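Local coordinates for uncharacterized protein (Trypanosoma brucei, PDB 2Q0X) that is of unknown function but adopts the alpha/beta-hydrolase fold and is named as a paraflagellar rod component, at residues V41-V44 with T48-L51; N59-L64 with W68-V73; E242-V247 with V262-D267. All coordinates share one frame; numbering follows the deposited sequence.

Contact 1: V41-V44 with T48-L51; sequences VLWV and TESL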
loop_
_atom_site.group_PDB
_atom_site.type_symbol
_atom_site.label_atom_id
_atom_site.label_comp_id
_atom_site.label_asym_id
_atom_site.label_seq_id
_atom_site.Cartn_x
_atom_site.Cartn_y
_atom_site.Cartn_z
ATOM N N VAL A 41 -15.488 -9.356 10.379
ATOM C CA VAL A 41 -14.377 -8.704 11.041
ATOM C C VAL A 41 -13.630 -7.834 10.013
ATOM O O VAL A 41 -13.267 -8.309 8.941
ATOM C CB VAL A 41 -13.425 -9.725 11.663
ATOM C CG1 VAL A 41 -12.191 -9.023 12.237
ATOM C CG2 VAL A 41 -14.176 -10.526 12.737
ATOM N N LEU A 42 -13.460 -6.549 10.335
ATOM C CA LEU A 42 -12.759 -5.606 9.501
ATOM C C LEU A 42 -11.470 -5.194 10.194
ATOM O O LEU A 42 -11.491 -4.624 11.303
ATOM C CB LEU A 42 -13.623 -4.380 9.245
ATOM C CG LEU A 42 -12.995 -3.200 8.488
ATOM C CD1 LEU A 42 -12.419 -3.656 7.155
ATOM C CD2 LEU A 42 -14.037 -2.046 8.310
ATOM N N TRP A 43 -10.360 -5.423 9.495
ATOM C CA TRP A 43 -9.032 -5.130 10.004
ATOM C C TRP A 43 -8.429 -3.867 9.364
ATOM O O TRP A 43 -8.438 -3.707 8.157
ATOM C CB TRP A 43 -8.093 -6.315 9.773
ATOM C CG TRP A 43 -6.683 -5.989 10.155
ATOM C CD1 TRP A 43 -6.159 -5.981 11.415
ATOM C CD2 TRP A 43 -5.626 -5.584 9.282
ATOM N NE1 TRP A 43 -4.850 -5.607 11.378
ATOM C CE2 TRP A 43 -4.498 -5.346 10.079
ATOM C CE3 TRP A 43 -5.527 -5.391 7.905
ATOM C CZ2 TRP A 43 -3.283 -4.945 9.546
ATOM C CZ3 TRP A 43 -4.323 -4.981 7.382
ATOM C CH2 TRP A 43 -3.218 -4.761 8.201
ATOM N N VAL A 44 -7.889 -3.002 10.209
ATOM C CA VAL A 44 -7.078 -1.875 9.791
ATOM C C VAL A 44 -5.825 -1.868 10.680
ATOM O O VAL A 44 -5.872 -2.196 11.858
ATOM C CB VAL A 44 -7.912 -0.504 9.830
ATOM C CG1 VAL A 44 -8.236 -0.073 11.195
ATOM C CG2 VAL A 44 -7.179 0.579 9.091
ATOM N N THR A 48 2.712 0.961 8.072
ATOM C CA THR A 48 3.660 0.054 7.453
ATOM C C THR A 48 3.184 -1.386 7.446
ATOM O O THR A 48 3.954 -2.289 7.132
ATOM C CB THR A 48 5.041 0.109 8.162
ATOM O OG1 THR A 48 4.915 -0.359 9.509
ATOM C CG2 THR A 48 5.584 1.536 8.166
ATOM N N GLU A 49 1.930 -1.613 7.808
ATOM C CA GLU A 49 1.333 -2.932 7.742
ATOM C C GLU A 49 0.566 -3.084 6.423
ATOM O O GLU A 49 -0.245 -2.230 6.059
ATOM C CB GLU A 49 0.412 -3.183 8.946
ATOM C CG GLU A 49 1.191 -3.367 10.246
ATOM C CD GLU A 49 0.309 -3.717 11.449
ATOM O OE1 GLU A 49 -0.713 -3.041 11.685
ATOM O OE2 GLU A 49 0.661 -4.663 12.192
ATOM N N SER A 50 0.829 -4.189 5.738
ATOM C CA SER A 50 0.229 -4.525 4.459
ATOM C C SER A 50 -0.982 -5.410 4.633
ATOM O O SER A 50 -1.212 -5.960 5.714
ATOM C CB SER A 50 1.274 -5.301 3.624
ATOM O OG SER A 50 1.504 -6.638 4.148
ATOM N N LEU A 51 -1.741 -5.584 3.558
ATOM C CA LEU A 51 -2.715 -6.655 3.499
ATOM C C LEU A 51 -2.025 -7.940 3.924
ATOM O O LEU A 51 -0.863 -8.160 3.564
ATOM C CB LEU A 51 -3.265 -6.836 2.077
ATOM C CG LEU A 51 -4.165 -5.761 1.470
ATOM C CD1 LEU A 51 -4.595 -6.183 0.051
ATOM C CD2 LEU A 51 -5.358 -5.416 2.403
#

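Contact 2: N59-L64 with W68-V73; sequences NLAEEL and WAFVQV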
loop_
_atom_site.group_PDB
_atom_site.type_symbol
_atom_site.label_atom_id
_atom_site.label_comp_id
_atom_site.label_asym_id
_atom_site.label_seq_id
_atom_site.Cartn_x
_atom_site.Cartn_y
_atom_site.Cartn_z
ATOM N N ASN A 59 -5.299 -18.262 8.763
ATOM C CA ASN A 59 -5.873 -19.241 9.690
ATOM C C ASN A 59 -7.103 -18.683 10.436
ATOM O O ASN A 59 -8.119 -19.362 10.548
ATOM C CB ASN A 59 -4.812 -19.704 10.687
ATOM C CG ASN A 59 -3.645 -20.379 10.020
ATOM O OD1 ASN A 59 -3.780 -21.476 9.470
ATOM N ND2 ASN A 59 -2.481 -19.723 10.043
ATOM N N LEU A 60 -6.990 -17.458 10.948
ATOM C CA LEU A 60 -8.142 -16.692 11.450
ATOM C C LEU A 60 -9.351 -16.717 10.507
ATOM O O LEU A 60 -10.440 -17.134 10.906
ATOM C CB LEU A 60 -7.766 -15.218 11.714
ATOM C CG LEU A 60 -8.816 -14.383 12.492
ATOM C CD1 LEU A 60 -9.372 -15.165 13.720
ATOM C CD2 LEU A 60 -8.276 -13.058 12.955
ATOM N N ALA A 61 -9.162 -16.243 9.275
ATOM C CA ALA A 61 -10.255 -16.168 8.303
ATOM C C ALA A 61 -10.856 -17.551 8.044
ATOM O O ALA A 61 -12.073 -17.709 7.938
ATOM C CB ALA A 61 -9.778 -15.521 6.980
ATOM N N GLU A 62 -9.986 -18.548 7.974
ATOM C CA GLU A 62 -10.388 -19.925 7.795
ATOM C C GLU A 62 -11.282 -20.423 8.942
ATOM O O GLU A 62 -12.326 -21.045 8.711
ATOM C CB GLU A 62 -9.122 -20.789 7.687
ATOM C CG GLU A 62 -9.296 -22.104 7.052
ATOM C CD GLU A 62 -7.945 -22.778 6.818
ATOM O OE1 GLU A 62 -7.328 -23.218 7.829
ATOM O OE2 GLU A 62 -7.498 -22.852 5.635
ATOM N N GLU A 63 -10.852 -20.152 10.171
ATOM C CA GLU A 63 -11.600 -20.551 11.367
ATOM C C GLU A 63 -12.930 -19.822 11.491
ATOM O O GLU A 63 -13.921 -20.434 11.865
ATOM C CB GLU A 63 -10.761 -20.359 12.632
ATOM C CG GLU A 63 -9.653 -21.396 12.784
ATOM C CD GLU A 63 -10.188 -22.825 12.895
ATOM O OE1 GLU A 63 -11.223 -23.044 13.585
ATOM O OE2 GLU A 63 -9.562 -23.729 12.294
ATOM N N LEU A 64 -12.936 -18.537 11.129
ATOM C CA LEU A 64 -14.144 -17.700 11.109
ATOM C C LEU A 64 -15.170 -18.090 10.048
ATOM O O LEU A 64 -16.338 -17.730 10.160
ATOM C CB LEU A 64 -13.755 -16.222 10.882
ATOM C CG LEU A 64 -13.098 -15.473 12.050
ATOM C CD1 LEU A 64 -12.510 -14.155 11.590
ATOM C CD2 LEU A 64 -14.114 -15.277 13.176
ATOM N N TRP A 68 -18.094 -15.436 10.525
ATOM C CA TRP A 68 -17.723 -14.071 10.160
ATOM C C TRP A 68 -16.890 -14.048 8.871
ATOM O O TRP A 68 -15.989 -14.871 8.683
ATOM C CB TRP A 68 -16.900 -13.408 11.281
ATOM C CG TRP A 68 -17.623 -13.165 12.601
ATOM C CD1 TRP A 68 -17.816 -14.062 13.609
ATOM C CD2 TRP A 68 -18.181 -11.926 13.065
ATOM N NE1 TRP A 68 -18.475 -13.471 14.649
ATOM C CE2 TRP A 68 -18.706 -12.157 14.348
ATOM C CE3 TRP A 68 -18.284 -10.646 12.522
ATOM C CZ2 TRP A 68 -19.330 -11.150 15.099
ATOM C CZ3 TRP A 68 -18.917 -9.654 13.260
ATOM C CH2 TRP A 68 -19.429 -9.916 14.536
ATOM N N ALA A 69 -17.173 -13.092 7.993
ATOM C CA ALA A 69 -16.276 -12.781 6.900
ATOM C C ALA A 69 -15.051 -12.082 7.495
ATOM O O ALA A 69 -15.088 -11.647 8.636
ATOM C CB ALA A 69 -16.959 -11.902 5.854
ATOM N N PHE A 70 -13.964 -12.031 6.735
ATOM C CA PHE A 70 -12.739 -11.357 7.140
ATOM C C PHE A 70 -12.383 -10.359 6.039
ATOM O O PHE A 70 -12.189 -10.746 4.894
ATOM C CB PHE A 70 -11.588 -12.356 7.383
ATOM C CG PHE A 70 -10.397 -11.746 8.096
ATOM C CD1 PHE A 70 -9.182 -11.558 7.434
ATOM C CD2 PHE A 70 -10.501 -11.327 9.414
ATOM C CE1 PHE A 70 -8.091 -10.986 8.068
ATOM C CE2 PHE A 70 -9.416 -10.740 10.051
ATOM C CZ PHE A 70 -8.201 -10.562 9.360
ATOM N N VAL A 71 -12.370 -9.071 6.396
ATOM C CA VAL A 71 -12.119 -7.998 5.451
ATOM C C VAL A 71 -10.915 -7.197 5.920
ATOM O O VAL A 71 -10.789 -6.923 7.109
ATOM C CB VAL A 71 -13.319 -7.037 5.327
ATOM C CG1 VAL A 71 -13.007 -5.901 4.337
ATOM C CG2 VAL A 71 -14.599 -7.798 4.899
ATOM N N GLN A 72 -10.061 -6.826 4.952
ATOM C CA GLN A 72 -8.821 -6.084 5.173
ATOM C C GLN A 72 -8.752 -4.884 4.265
ATOM O O GLN A 72 -9.046 -4.987 3.085
ATOM C CB GLN A 72 -7.635 -6.977 4.858
ATOM C CG GLN A 72 -7.500 -8.135 5.786
ATOM C CD GLN A 72 -6.400 -9.085 5.349
ATOM O OE1 GLN A 72 -5.214 -8.829 5.580
ATOM N NE2 GLN A 72 -6.789 -10.175 4.688
ATOM N N VAL A 73 -8.355 -3.750 4.822
ATOM C CA VAL A 73 -8.190 -2.513 4.060
ATOM C C VAL A 73 -6.816 -1.996 4.411
ATOM O O VAL A 73 -6.371 -2.117 5.557
ATOM C CB VAL A 73 -9.303 -1.444 4.393
ATOM C CG1 VAL A 73 -9.260 -0.992 5.847
ATOM C CG2 VAL A 73 -9.233 -0.210 3.455
HETATM O O HOH W 1 -13.641 -15.724 7.513
#

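Contact 3: E242-V247 with V262-D267; sequences EEVGTV and VSYFND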
loop_
_atom_site.group_PDB
_atom_site.type_symbol
_atom_site.label_atom_id
_atom_site.label_comp_id
_atom_site.label_asym_id
_atom_site.label_seq_id
_atom_site.Cartn_x
_atom_site.Cartn_y
_atom_site.Cartn_z
ATOM N N GLU A 242 0.561 -5.753 40.254
ATOM C CA GLU A 242 -0.097 -4.508 40.646
ATOM C C GLU A 242 -0.474 -3.671 39.428
ATOM O O GLU A 242 -1.621 -3.242 39.296
ATOM C CB GLU A 242 0.827 -3.713 41.592
ATOM C CG GLU A 242 0.221 -2.450 42.212
ATOM C CD GLU A 242 1.242 -1.641 43.006
ATOM O OE1 GLU A 242 1.812 -0.686 42.430
ATOM O OE2 GLU A 242 1.483 -1.964 44.192
ATOM N N GLU A 243 0.485 -3.465 38.530
ATOM C CA GLU A 243 0.254 -2.692 37.305
ATOM C C GLU A 243 -0.726 -3.379 36.363
ATOM O O GLU A 243 -1.507 -2.710 35.708
ATOM C CB GLU A 243 1.573 -2.420 36.576
ATOM C CG GLU A 243 2.527 -1.511 37.370
ATOM C CD GLU A 243 3.977 -1.581 36.881
ATOM O OE1 GLU A 243 4.464 -2.694 36.556
ATOM O OE2 GLU A 243 4.628 -0.512 36.833
ATOM N N VAL A 244 -0.678 -4.707 36.287
ATOM C CA VAL A 244 -1.635 -5.467 35.471
ATOM C C VAL A 244 -3.031 -5.265 36.072
ATOM O O VAL A 244 -4.006 -5.029 35.355
ATOM C CB VAL A 244 -1.245 -6.979 35.385
ATOM C CG1 VAL A 244 -2.361 -7.833 34.828
ATOM C CG2 VAL A 244 0.034 -7.160 34.563
ATOM N N GLY A 245 -3.101 -5.335 37.397
ATOM C CA GLY A 245 -4.330 -5.083 38.137
ATOM C C GLY A 245 -4.906 -3.692 37.934
ATOM O O GLY A 245 -6.113 -3.545 37.785
ATOM N N THR A 246 -4.043 -2.677 37.948
ATOM C CA THR A 246 -4.470 -1.283 37.756
ATOM C C THR A 246 -4.981 -1.060 36.339
ATOM O O THR A 246 -5.934 -0.291 36.128
ATOM C CB THR A 246 -3.314 -0.280 38.030
ATOM O OG1 THR A 246 -2.877 -0.401 39.388
ATOM C CG2 THR A 246 -3.749 1.150 37.785
ATOM N N VAL A 247 -4.338 -1.710 35.366
ATOM C CA VAL A 247 -4.781 -1.641 33.979
ATOM C C VAL A 247 -6.150 -2.323 33.808
ATOM O O VAL A 247 -7.054 -1.763 33.178
ATOM C CB VAL A 247 -3.727 -2.232 33.005
ATOM C CG1 VAL A 247 -4.313 -2.410 31.622
ATOM C CG2 VAL A 247 -2.443 -1.336 32.974
ATOM N N VAL A 262 -9.368 -8.254 28.807
ATOM C CA VAL A 262 -7.986 -7.820 28.652
ATOM C C VAL A 262 -7.107 -9.059 28.710
ATOM O O VAL A 262 -7.041 -9.727 29.737
ATOM C CB VAL A 262 -7.560 -6.801 29.733
ATOM C CG1 VAL A 262 -6.119 -6.373 29.511
ATOM C CG2 VAL A 262 -8.512 -5.574 29.735
ATOM N N SER A 263 -6.468 -9.381 27.581
ATOM C CA SER A 263 -5.637 -10.591 27.487
ATOM C C SER A 263 -4.216 -10.227 27.076
ATOM O O SER A 263 -3.989 -9.274 26.297
ATOM C CB SER A 263 -6.209 -11.589 26.472
ATOM O OG SER A 263 -7.457 -12.115 26.890
ATOM N N TYR A 264 -3.282 -11.001 27.612
ATOM C CA TYR A 264 -1.868 -10.871 27.332
ATOM C C TYR A 264 -1.392 -12.013 26.409
ATOM O O TYR A 264 -1.829 -13.159 26.542
ATOM C CB TYR A 264 -1.094 -10.847 28.655
ATOM C CG TYR A 264 -1.334 -9.553 29.409
ATOM C CD1 TYR A 264 -2.403 -9.418 30.294
ATOM C CD2 TYR A 264 -0.521 -8.450 29.192
ATOM C CE1 TYR A 264 -2.634 -8.205 30.971
ATOM C CE2 TYR A 264 -0.737 -7.244 29.857
ATOM C CZ TYR A 264 -1.785 -7.132 30.750
ATOM O OH TYR A 264 -1.989 -5.931 31.381
ATOM N N PHE A 265 -0.530 -11.662 25.454
ATOM C CA PHE A 265 -0.065 -12.599 24.431
ATOM C C PHE A 265 1.451 -12.696 24.421
ATOM O O PHE A 265 2.151 -11.695 24.611
ATOM C CB PHE A 265 -0.628 -12.200 23.065
ATOM C CG PHE A 265 -2.126 -12.233 23.044
ATOM C CD1 PHE A 265 -2.863 -11.193 23.602
ATOM C CD2 PHE A 265 -2.803 -13.344 22.561
ATOM C CE1 PHE A 265 -4.241 -11.249 23.641
ATOM C CE2 PHE A 265 -4.179 -13.399 22.601
ATOM C CZ PHE A 265 -4.898 -12.343 23.139
ATOM N N ASN A 266 1.951 -13.910 24.186
ATOM C CA ASN A 266 3.386 -14.174 24.181
ATOM C C ASN A 266 4.000 -13.879 22.805
ATOM O O ASN A 266 4.821 -14.635 22.314
ATOM C CB ASN A 266 3.661 -15.629 24.617
ATOM C CG ASN A 266 3.101 -15.937 26.000
ATOM O OD1 ASN A 266 3.491 -15.321 26.989
ATOM N ND2 ASN A 266 2.163 -16.874 26.069
ATOM N N ASP A 267 3.595 -12.763 22.203
ATOM C CA ASP A 267 4.174 -12.274 20.958
ATOM C C ASP A 267 5.650 -11.998 21.158
ATOM O O ASP A 267 6.046 -11.502 22.196
ATOM C CB ASP A 267 3.494 -10.961 20.541
ATOM C CG ASP A 267 2.027 -11.136 20.186
ATOM O OD1 ASP A 267 1.560 -12.280 20.054
ATOM O OD2 ASP A 267 1.338 -10.122 20.040
HETATM O O HOH W 2 -4.596 -5.930 32.843
#

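Contact 1: V41-V44 with T48-L51
The indole of Trp43 projects from strand 41-44 against loop 48-51, and its six-membered ring does all the touching. The tightest point is at CH2 of Trp43, which lies 3.4 Å from Ser50 O; CZ3 of Trp43 is 3.7 Å from the same oxygen, an oblique approach that gives no hydrogen bond. Beside it, Glu49 CB sits 4.0 Å from Trp43 CH2, while Glu49 OE1 reaches the ring edge near its plane, 3.8 Å from Trp43 CZ2. The carboxylate is turned 59° from the indole plane. Trp43 extends this far because its CG is anti to the backbone N (chi1 174°), which carries the ring forward beyond the strand end. Both polar ends are fixed by Thr115: its OG1 is hydrogen-bonded to Trp43 NE1 and to Glu49 OE1, and Gly46 N also binds that carboxylate oxygen.

Toward Thr48 the contact opens: Thr48 touches nothing of strand 41-44, is partly exposed, and packs instead on Ile80 of the second subunit. In this fold, the loop after the third strand commonly supplies an oxyanion-hole N-H; whether it does so here is not established. Phe57 and Phe113 meet the indole edge-to-face, and strand 40-44 runs between strands 69-73 and 110-115.

Contact 2: N59-L64 with W68-V73
In the beta-alpha-beta crossover that leads from strand 40-44 through helix 57-64 to strand 69-73, Leu60, Ala61 and Leu64 of the helix pack on Phe70 and Trp68. The axes of segments 59-64 and 69-73 come within 7.8 Å and run at 149°, roughly antiparallel, as the chain doubles back. The closest approach between side chains is Ala61 CB to Phe70 CB, 3.7 Å. Because Phe70 has CG anti to its backbone N (chi1 -167°), the ring is carried between the strand and the helix, where its CE2 is 3.9 Å from Leu60 CD2 and its CD2 is 4.1 Å from Leu64 CD1. The other branch of Leu64 turns to Trp68, with CD2 3.9 Å from Trp68 CB.

Backbone groups close the turn from helix to strand. Trp68 N donates to Leu64 O over 2.9 Å at 158°, tying the last turn of the helix to the residue just before strand 69-73. One water donates to Ala61 O (2.6 Å) and to Trp68 O (2.8 Å), giving both carbonyls a hydrogen-bond donor beside the apolar packing.

Around it, helix 280-299 covers Leu60 and Leu64 through Ile287, Leu288 and Leu291, and strand 69-73 lies between strands 26-33 and 40-44.

Contact 3: E242-V247 with V262-D267
The helical segment 242-247, whose Val244 and Val247 meet Tyr264, stands off strand 262-264: the closest CA atoms, those of Val247 and Val262, are 8.8 Å apart, and the gap is bridged by side chains and one water. The helix runs through 242-247 with Thr246 N bonded to Glu242 O (2.8 Å) and Val247 N to Glu243 O. The carbonyl of Glu242 is gripped a second time: Thr246 OG1 approaches Glu242 O at 3.1 Å from above the carbonyl plane, 42° out of it.

Tyr264 carries the contact. With its CG anti to the carbonyl carbon (chi1 -71°), it reaches toward the helix while Val244 comes from the opposite direction. Val244 CG1 lies 3.9 Å from Tyr264 CE1 at an oblique angle to the ring. Both methyls of Val244, CG1 and CG2, come to the hydroxyl from the same side, each 4.0 Å from Tyr264 OH. Val247 adds a longer approach, with CG1 4.2 Å from Tyr264 OH. No direct hydrogen bond crosses the contact. Instead a water in the ring plane, at its edge, donates to Val244 O at 2.7 Å and is hydrogen-bonded to Tyr264 OH at 3.0 Å, so the water bridges the phenol to the helix backbone.

The packing is partly buried: Val247 is enclosed, whereas Val244 and Tyr264 keep some exposure. Trp205 of helix 200-209 packs on both Val247 and Tyr264. Beyond the strand, Asp267 is hydrogen-bonded through OD2 to His141 NE2 and through OD1 to His283 NE2. The contact thus joins helix 241-254 to strand 260-264 within the beta-alpha-beta unit that starts at strand 227-232, at the outermost strand of the main sheet in this chain.

How the contacts relate
All three contacts reach the same mixed sheet. Contacts 1 and 2 are neighbours, with centres about 11 Å apart, and rest on neighbouring strands, 40-44 in contact 1 and 69-73 in contact 2: Val41 O and Val71 N are 2.8 Å apart, a probable hydrogen bond. Contact 3 is remote, its centre about 24 Å from that of contact 1 and 26 Å from that of contact 2. Contacts 1 and 2 are buried; contact 3 is partly exposed at the sheet edge. Contact 1 sets an indole against a carbonyl oxygen, a carboxylate and the CB of Glu49, contact 2 is mainly apolar with a backbone bond and one water, and contact 3 joins apolar methyls to a water-bridged phenol.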